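Local coordinates for protein putative amidohydrolase (Unidentified, PDB 3MKV) that probably hydrolyses dipeptides that end in proline, as a zinc-dependent prolidase of the amidohydrolase superfamily, at residues A[72-75]-A[76-79]; A[345-348]-A[349-352]; A[384-387]-A[388-391]. All coordinates share one frame; numbering follows the deposited sequence.

Contact 1: residues A[72-75]-A[76-79]; sequences EFNL and PRVA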
loop_
_atom_site.group_PDB
_atom_site.type_symbol
_atom_site.label_atom_id
_atom_site.label_comp_id
_atom_site.label_asym_id
_atom_site.label_seq_id
_atom_site.Cartn_x
_atom_site.Cartn_y
_atom_site.Cartn_z
ATOM N N GLU A 72 -31.319 -12.020 -9.582
ATOM C CA GLU A 72 -31.982 -11.144 -10.546
ATOM C C GLU A 72 -31.255 -11.061 -11.882
ATOM O O GLU A 72 -30.140 -11.563 -12.019
ATOM C CB GLU A 72 -32.266 -9.743 -9.978
ATOM C CG GLU A 72 -31.546 -9.375 -8.689
ATOM C CD GLU A 72 -31.785 -7.918 -8.296
ATOM O OE1 GLU A 72 -32.098 -7.643 -7.111
ATOM O OE2 GLU A 72 -31.669 -7.044 -9.187
ATOM N N PHE A 73 -31.904 -10.435 -12.865
ATOM C CA PHE A 73 -31.347 -10.270 -14.214
ATOM C C PHE A 73 -30.105 -9.361 -14.288
ATOM O O PHE A 73 -29.282 -9.506 -15.190
ATOM C CB PHE A 73 -32.420 -9.747 -15.181
ATOM C CG PHE A 73 -33.406 -10.800 -15.636
ATOM C CD1 PHE A 73 -34.631 -10.954 -14.996
ATOM C CD2 PHE A 73 -33.112 -11.633 -16.713
ATOM C CE1 PHE A 73 -35.538 -11.921 -15.416
ATOM C CE2 PHE A 73 -34.018 -12.604 -17.138
ATOM C CZ PHE A 73 -35.230 -12.742 -16.490
ATOM N N ASN A 74 -29.976 -8.421 -13.357
ATOM C CA ASN A 74 -28.832 -7.515 -13.346
ATOM C C ASN A 74 -27.719 -8.011 -12.407
ATOM O O ASN A 74 -27.728 -7.752 -11.196
ATOM C CB ASN A 74 -29.280 -6.094 -12.978
ATOM C CG ASN A 74 -28.142 -5.083 -13.022
ATOM O OD1 ASN A 74 -26.986 -5.431 -13.278
ATOM N ND2 ASN A 74 -28.467 -3.820 -12.761
ATOM N N LEU A 75 -26.753 -8.714 -12.986
ATOM C CA LEU A 75 -25.738 -9.412 -12.219
ATOM C C LEU A 75 -24.741 -8.466 -11.552
ATOM O O LEU A 75 -24.377 -8.659 -10.393
ATOM C CB LEU A 75 -25.031 -10.429 -13.114
ATOM C CG LEU A 75 -26.003 -11.465 -13.699
ATOM C CD1 LEU A 75 -25.280 -12.479 -14.573
ATOM C CD2 LEU A 75 -26.759 -12.166 -12.584
ATOM N N PRO A 76 -24.306 -7.424 -12.277
ATOM C CA PRO A 76 -23.415 -6.474 -11.634
ATOM C C PRO A 76 -24.069 -5.925 -10.381
ATOM O O PRO A 76 -23.405 -5.756 -9.356
ATOM C CB PRO A 76 -23.263 -5.367 -12.681
ATOM C CG PRO A 76 -23.518 -6.049 -13.986
ATOM C CD PRO A 76 -24.599 -7.058 -13.674
ATOM N N ARG A 77 -25.362 -5.640 -10.455
ATOM C CA ARG A 77 -26.048 -5.116 -9.286
ATOM C C ARG A 77 -26.121 -6.146 -8.157
ATOM O O ARG A 77 -26.045 -5.791 -6.981
ATOM C CB ARG A 77 -27.448 -4.595 -9.616
ATOM C CG ARG A 77 -28.172 -4.126 -8.359
ATOM C CD ARG A 77 -29.556 -3.561 -8.630
ATOM N NE ARG A 77 -30.172 -3.100 -7.385
ATOM C CZ ARG A 77 -31.065 -3.794 -6.683
ATOM N NH1 ARG A 77 -31.477 -4.986 -7.099
ATOM N NH2 ARG A 77 -31.557 -3.287 -5.562
ATOM N N VAL A 78 -26.259 -7.421 -8.513
ATOM C CA VAL A 78 -26.346 -8.480 -7.500
ATOM C C VAL A 78 -25.082 -8.579 -6.620
ATOM O O VAL A 78 -25.168 -8.953 -5.453
ATOM C CB VAL A 78 -26.721 -9.851 -8.119
ATOM C CG1 VAL A 78 -26.828 -10.911 -7.045
ATOM C CG2 VAL A 78 -28.049 -9.756 -8.896
ATOM N N ALA A 79 -23.920 -8.216 -7.162
ATOM C CA ALA A 79 -22.676 -8.332 -6.403
ATOM C C ALA A 79 -22.514 -7.224 -5.362
ATOM O O ALA A 79 -21.688 -7.331 -4.458
ATOM C CB ALA A 79 -21.467 -8.372 -7.333
HETATM O O HOH W 1 -33.312 -5.213 -5.061
#
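Glu72 lays its aliphatic stem past Val78, CG of Glu72 lying 3.5 Å from Val78 CG2, and the two side chains run in opposite directions. Beyond this apolar overlap the extended end of Glu72 carries its carboxylate to Arg77. The salt bridge joins Glu72 OE1 to Arg77 NH1 at 2.7 Å, and Glu72 OE2 lies 2.9 Å from the same NH1, so that both oxygens face one nitrogen. The carboxylate comes to the edge of the guanidinium, with the two planes turned 38° apart. A water accepts from Arg77 NH2 and donates weakly to Glu72 OE1. The same OE1 pairs with Arg89, so one carboxylate oxygen serves two arginines, which probably favours its ionised form. Between these residues the chain enters the short helix 75-78, which follows strand 65-66 in this member of the TIM-barrel clan, with Asn74 at the N-cap. The cap is made by Asn74 OD1, which accepts from Arg77 N at 3.3 Å; the donor stands well above the carbonyl plane although the N-H points almost straight at the oxygen. A first torsion of -177° turns the Asn74 amide back toward Arg77, where ND2 of Asn74 meets CB of Arg77 at 3.4 Å. Asn74 O accepts a hydrogen bond from Val78 N at 3.1 Å, and Leu75 O one from Ala79 N at 3.3 Å. Leu75 CB packs on Pro76 CD, while its side chain reaches to about 7 Å from a bound zinc ion and touches Leu167.

Contact 2: residues A[345-348]-A[349-352]; sequences VLSP and AEVI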
loop_
_atom_site.group_PDB
_atom_site.type_symbol
_atom_site.label_atom_id
_atom_site.label_comp_id
_atom_site.label_asym_id
_atom_site.label_seq_id
_atom_site.Cartn_x
_atom_site.Cartn_y
_atom_site.Cartn_z
ATOM N N VAL A 345 -36.429 -31.211 -31.095
ATOM C CA VAL A 345 -35.386 -31.627 -32.019
ATOM C C VAL A 345 -34.811 -32.985 -31.657
ATOM O O VAL A 345 -34.360 -33.726 -32.530
ATOM C CB VAL A 345 -34.254 -30.578 -32.109
ATOM C CG1 VAL A 345 -33.045 -31.163 -32.824
ATOM C CG2 VAL A 345 -34.746 -29.327 -32.822
ATOM N N LEU A 346 -34.832 -33.307 -30.368
ATOM C CA LEU A 346 -34.336 -34.585 -29.886
ATOM C C LEU A 346 -35.502 -35.454 -29.442
ATOM O O LEU A 346 -36.568 -34.935 -29.106
ATOM C CB LEU A 346 -33.376 -34.376 -28.716
ATOM C CG LEU A 346 -32.159 -33.512 -29.015
ATOM C CD1 LEU A 346 -31.200 -33.530 -27.849
ATOM C CD2 LEU A 346 -31.486 -34.021 -30.273
ATOM N N SER A 347 -35.298 -36.771 -29.442
ATOM C CA SER A 347 -36.319 -37.700 -28.964
ATOM C C SER A 347 -36.419 -37.600 -27.451
ATOM O O SER A 347 -35.428 -37.312 -26.777
ATOM C CB SER A 347 -36.007 -39.140 -29.384
ATOM O OG SER A 347 -35.055 -39.741 -28.528
ATOM N N PRO A 348 -37.625 -37.829 -26.911
ATOM C CA PRO A 348 -37.862 -37.715 -25.468
ATOM C C PRO A 348 -36.858 -38.539 -24.673
ATOM O O PRO A 348 -36.561 -38.213 -23.528
ATOM C CB PRO A 348 -39.273 -38.281 -25.295
ATOM C CG PRO A 348 -39.927 -38.090 -26.631
ATOM C CD PRO A 348 -38.837 -38.215 -27.657
ATOM N N ALA A 349 -36.341 -39.600 -25.283
ATOM C CA ALA A 349 -35.339 -40.439 -24.639
ATOM C C ALA A 349 -33.962 -39.791 -24.661
ATOM O O ALA A 349 -33.227 -39.863 -23.672
ATOM C CB ALA A 349 -35.284 -41.805 -25.296
ATOM N N GLU A 350 -33.610 -39.174 -25.792
ATOM C CA GLU A 350 -32.317 -38.501 -25.930
ATOM C C GLU A 350 -32.168 -37.390 -24.905
ATOM O O GLU A 350 -31.104 -37.236 -24.302
ATOM C CB GLU A 350 -32.128 -37.931 -27.333
ATOM C CG GLU A 350 -31.549 -38.916 -28.324
ATOM C CD GLU A 350 -31.856 -38.543 -29.775
ATOM O OE1 GLU A 350 -32.838 -37.793 -30.023
ATOM O OE2 GLU A 350 -31.114 -39.008 -30.670
ATOM N N VAL A 351 -33.232 -36.619 -24.695
ATOM C CA VAL A 351 -33.143 -35.516 -23.751
ATOM C C VAL A 351 -33.111 -35.997 -22.305
ATOM O O VAL A 351 -32.489 -35.353 -21.457
ATOM C CB VAL A 351 -34.253 -34.460 -23.937
ATOM C CG1 VAL A 351 -34.837 -34.525 -25.346
ATOM C CG2 VAL A 351 -35.323 -34.626 -22.883
ATOM N N ILE A 352 -33.763 -37.119 -22.008
ATOM C CA ILE A 352 -33.714 -37.635 -20.643
ATOM C C ILE A 352 -32.332 -38.191 -20.342
ATOM O O ILE A 352 -31.834 -38.075 -19.223
ATOM C CB ILE A 352 -34.768 -38.720 -20.355
ATOM C CG1 ILE A 352 -36.108 -38.092 -19.970
ATOM C CG2 ILE A 352 -34.300 -39.593 -19.188
ATOM C CD1 ILE A 352 -36.829 -37.466 -21.118
#
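Ala349, in the first turn of helix 348-362, sets its CB 3.8 Å from OG of Ser347, the N-cap residue of a capping box closed by Glu350. Next in sequence, Glu350 exchanges bonds with Ser347. Glu350 N donates to Ser347 OG at 3.1 Å, and in return Ser347 N donates to Glu350 OE1 at 2.7 Å, in a nearly straight bond (169°) that meets the oxygen almost along its C-O axis. A weak bond from Ser347 OG to Glu350 OE1 adds to the closure. The first torsion of Ser347 (chi1 81°) turns OG toward the first turn, where it accepts from Glu350 N. The other carboxylate oxygen, OE2, is held by Lys315 of helix 307-317, which ties the cap to a neighbouring helix and probably stabilises its negative charge. Val351 follows, its N bonded to Ser347 O at 3.1 Å; its CG1 rests 3.7 Å from Leu346 CB, the hydrophobic staple that accompanies the capping box. The side chain of Ile352 meets Leu14 and Val391, and Ile352 N makes a weak and doubtful bond to Pro348 O at 3.4 Å.

Contact 3: residues A[384-387]-A[388-391]; sequences DGNP and LKSV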
loop_
_atom_site.group_PDB
_atom_site.type_symbol
_atom_site.label_atom_id
_atom_site.label_comp_id
_atom_site.label_asym_id
_atom_site.label_seq_id
_atom_site.Cartn_x
_atom_site.Cartn_y
_atom_site.Cartn_z
ATOM N N ASP A 384 -46.070 -38.839 -12.724
ATOM C CA ASP A 384 -47.363 -39.211 -13.236
ATOM C C ASP A 384 -47.366 -39.011 -14.741
ATOM O O ASP A 384 -47.906 -38.027 -15.244
ATOM C CB ASP A 384 -48.454 -38.367 -12.587
ATOM C CG ASP A 384 -49.848 -38.800 -13.002
ATOM O OD1 ASP A 384 -50.029 -39.986 -13.362
ATOM O OD2 ASP A 384 -50.763 -37.954 -12.961
ATOM N N GLY A 385 -46.750 -39.949 -15.454
ATOM C CA GLY A 385 -46.641 -39.869 -16.902
ATOM C C GLY A 385 -45.464 -40.696 -17.384
ATOM O O GLY A 385 -44.758 -41.312 -16.579
ATOM N N ASN A 386 -45.249 -40.709 -18.699
ATOM C CA ASN A 386 -44.147 -41.475 -19.293
ATOM C C ASN A 386 -43.207 -40.621 -20.152
ATOM O O ASN A 386 -43.466 -40.388 -21.336
ATOM C CB ASN A 386 -44.684 -42.652 -20.105
ATOM C CG ASN A 386 -43.589 -43.393 -20.835
ATOM O OD1 ASN A 386 -42.506 -42.850 -21.074
ATOM N ND2 ASN A 386 -43.860 -44.640 -21.194
ATOM N N PRO A 387 -42.096 -40.174 -19.550
ATOM C CA PRO A 387 -41.155 -39.204 -20.113
ATOM C C PRO A 387 -40.539 -39.681 -21.423
ATOM O O PRO A 387 -40.168 -38.860 -22.270
ATOM C CB PRO A 387 -40.069 -39.102 -19.036
ATOM C CG PRO A 387 -40.708 -39.608 -17.792
ATOM C CD PRO A 387 -41.681 -40.643 -18.218
ATOM N N LEU A 388 -40.421 -41.001 -21.571
ATOM C CA LEU A 388 -39.929 -41.616 -22.805
ATOM C C LEU A 388 -40.904 -41.436 -23.984
ATOM O O LEU A 388 -40.497 -41.474 -25.141
ATOM C CB LEU A 388 -39.614 -43.096 -22.565
ATOM C CG LEU A 388 -38.431 -43.275 -21.608
ATOM C CD1 LEU A 388 -38.027 -44.742 -21.456
ATOM C CD2 LEU A 388 -37.242 -42.434 -22.078
ATOM N N LYS A 389 -42.185 -41.233 -23.682
ATOM C CA LYS A 389 -43.170 -40.928 -24.706
ATOM C C LYS A 389 -43.305 -39.429 -24.875
ATOM O O LYS A 389 -43.329 -38.918 -25.995
ATOM C CB LYS A 389 -44.534 -41.531 -24.359
ATOM C CG LYS A 389 -44.847 -42.824 -25.099
ATOM C CD LYS A 389 -46.347 -42.963 -25.358
ATOM C CE LYS A 389 -46.912 -41.712 -26.033
ATOM N NZ LYS A 389 -48.397 -41.764 -26.188
ATOM N N SER A 390 -43.408 -38.735 -23.746
ATOM C CA SER A 390 -43.525 -37.280 -23.730
ATOM C C SER A 390 -42.828 -36.712 -22.494
ATOM O O SER A 390 -42.684 -37.402 -21.485
ATOM C CB SER A 390 -44.993 -36.861 -23.753
ATOM O OG SER A 390 -45.120 -35.511 -24.163
ATOM N N VAL A 391 -42.385 -35.461 -22.585
ATOM C CA VAL A 391 -41.680 -34.803 -21.477
ATOM C C VAL A 391 -42.571 -33.782 -20.773
ATOM O O VAL A 391 -42.149 -33.127 -19.815
ATOM C CB VAL A 391 -40.397 -34.092 -21.957
ATOM C CG1 VAL A 391 -39.381 -35.102 -22.463
ATOM C CG2 VAL A 391 -40.724 -33.031 -23.025
#
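Asn386 turns two oxygens, its backbone O and its side-chain OD1, on the N-H groups of Leu388, Lys389 and Ser390, with Pro387 as the link between. The backbone O accepts twice: from Ser390 N at 2.9 Å, almost straight (172°) and in the carbonyl plane, and from Lys389 N at 2.8 Å, a donor standing above that plane. Asn386 OD1 meets the backbone from another direction, accepting from Lys389 N at 3.1 Å and, weakly and at a poor angle (117°), from Leu388 N at 2.8 Å. The Lys389 N-H is therefore shared between both oxygens of one asparagine. What lets the side chain do this is a first torsion of 175°, which swings CG away from the backbone N and folds the amide over the following peptides; OD1 of Asn386 also lies 3.3 Å from Leu388 CB. With CG beside its own backbone N, Leu388 carries its branched end on to Leu21 and Ala349. Lys389 adds its CB, 3.4 Å from Asn386 O, before its bent chain leads away. Farther along, Val391 CG1 approaches Pro387 O at 3.8 Å, and Val391 also packs on Phe339 and Val351. The Pro387 side chain touches Leu14 and Thr56 and Met58 of strand 56-63. The arrangement is an Asx turn, closed by the weak bond from Leu388 N to Asn386 OD1 and reinforced by Lys389 N, with proline following the asparagine, in the loop between strands 380-383 and 403-406.

Overall arrangement
From the N terminus, contact 1 comes first, where the loop after strand 65-66 turns into helix 75-78 on the side of the zinc site. Far along the chain, contact 2 closes the loop between helices 337-343 and 348-362, and contact 3 follows in the loop joining strands 380-383 and 403-406. The three stand in series; none nests in or crosses another. Contact 1 is remote, its centre about 33 Å from that of contact 2 and 36 Å from that of contact 3. Contacts 2 and 3 touch: Pro348 CB meets Pro387 O at 3.2 Å, joining helix 348-362 to the loop beside strand 56-63.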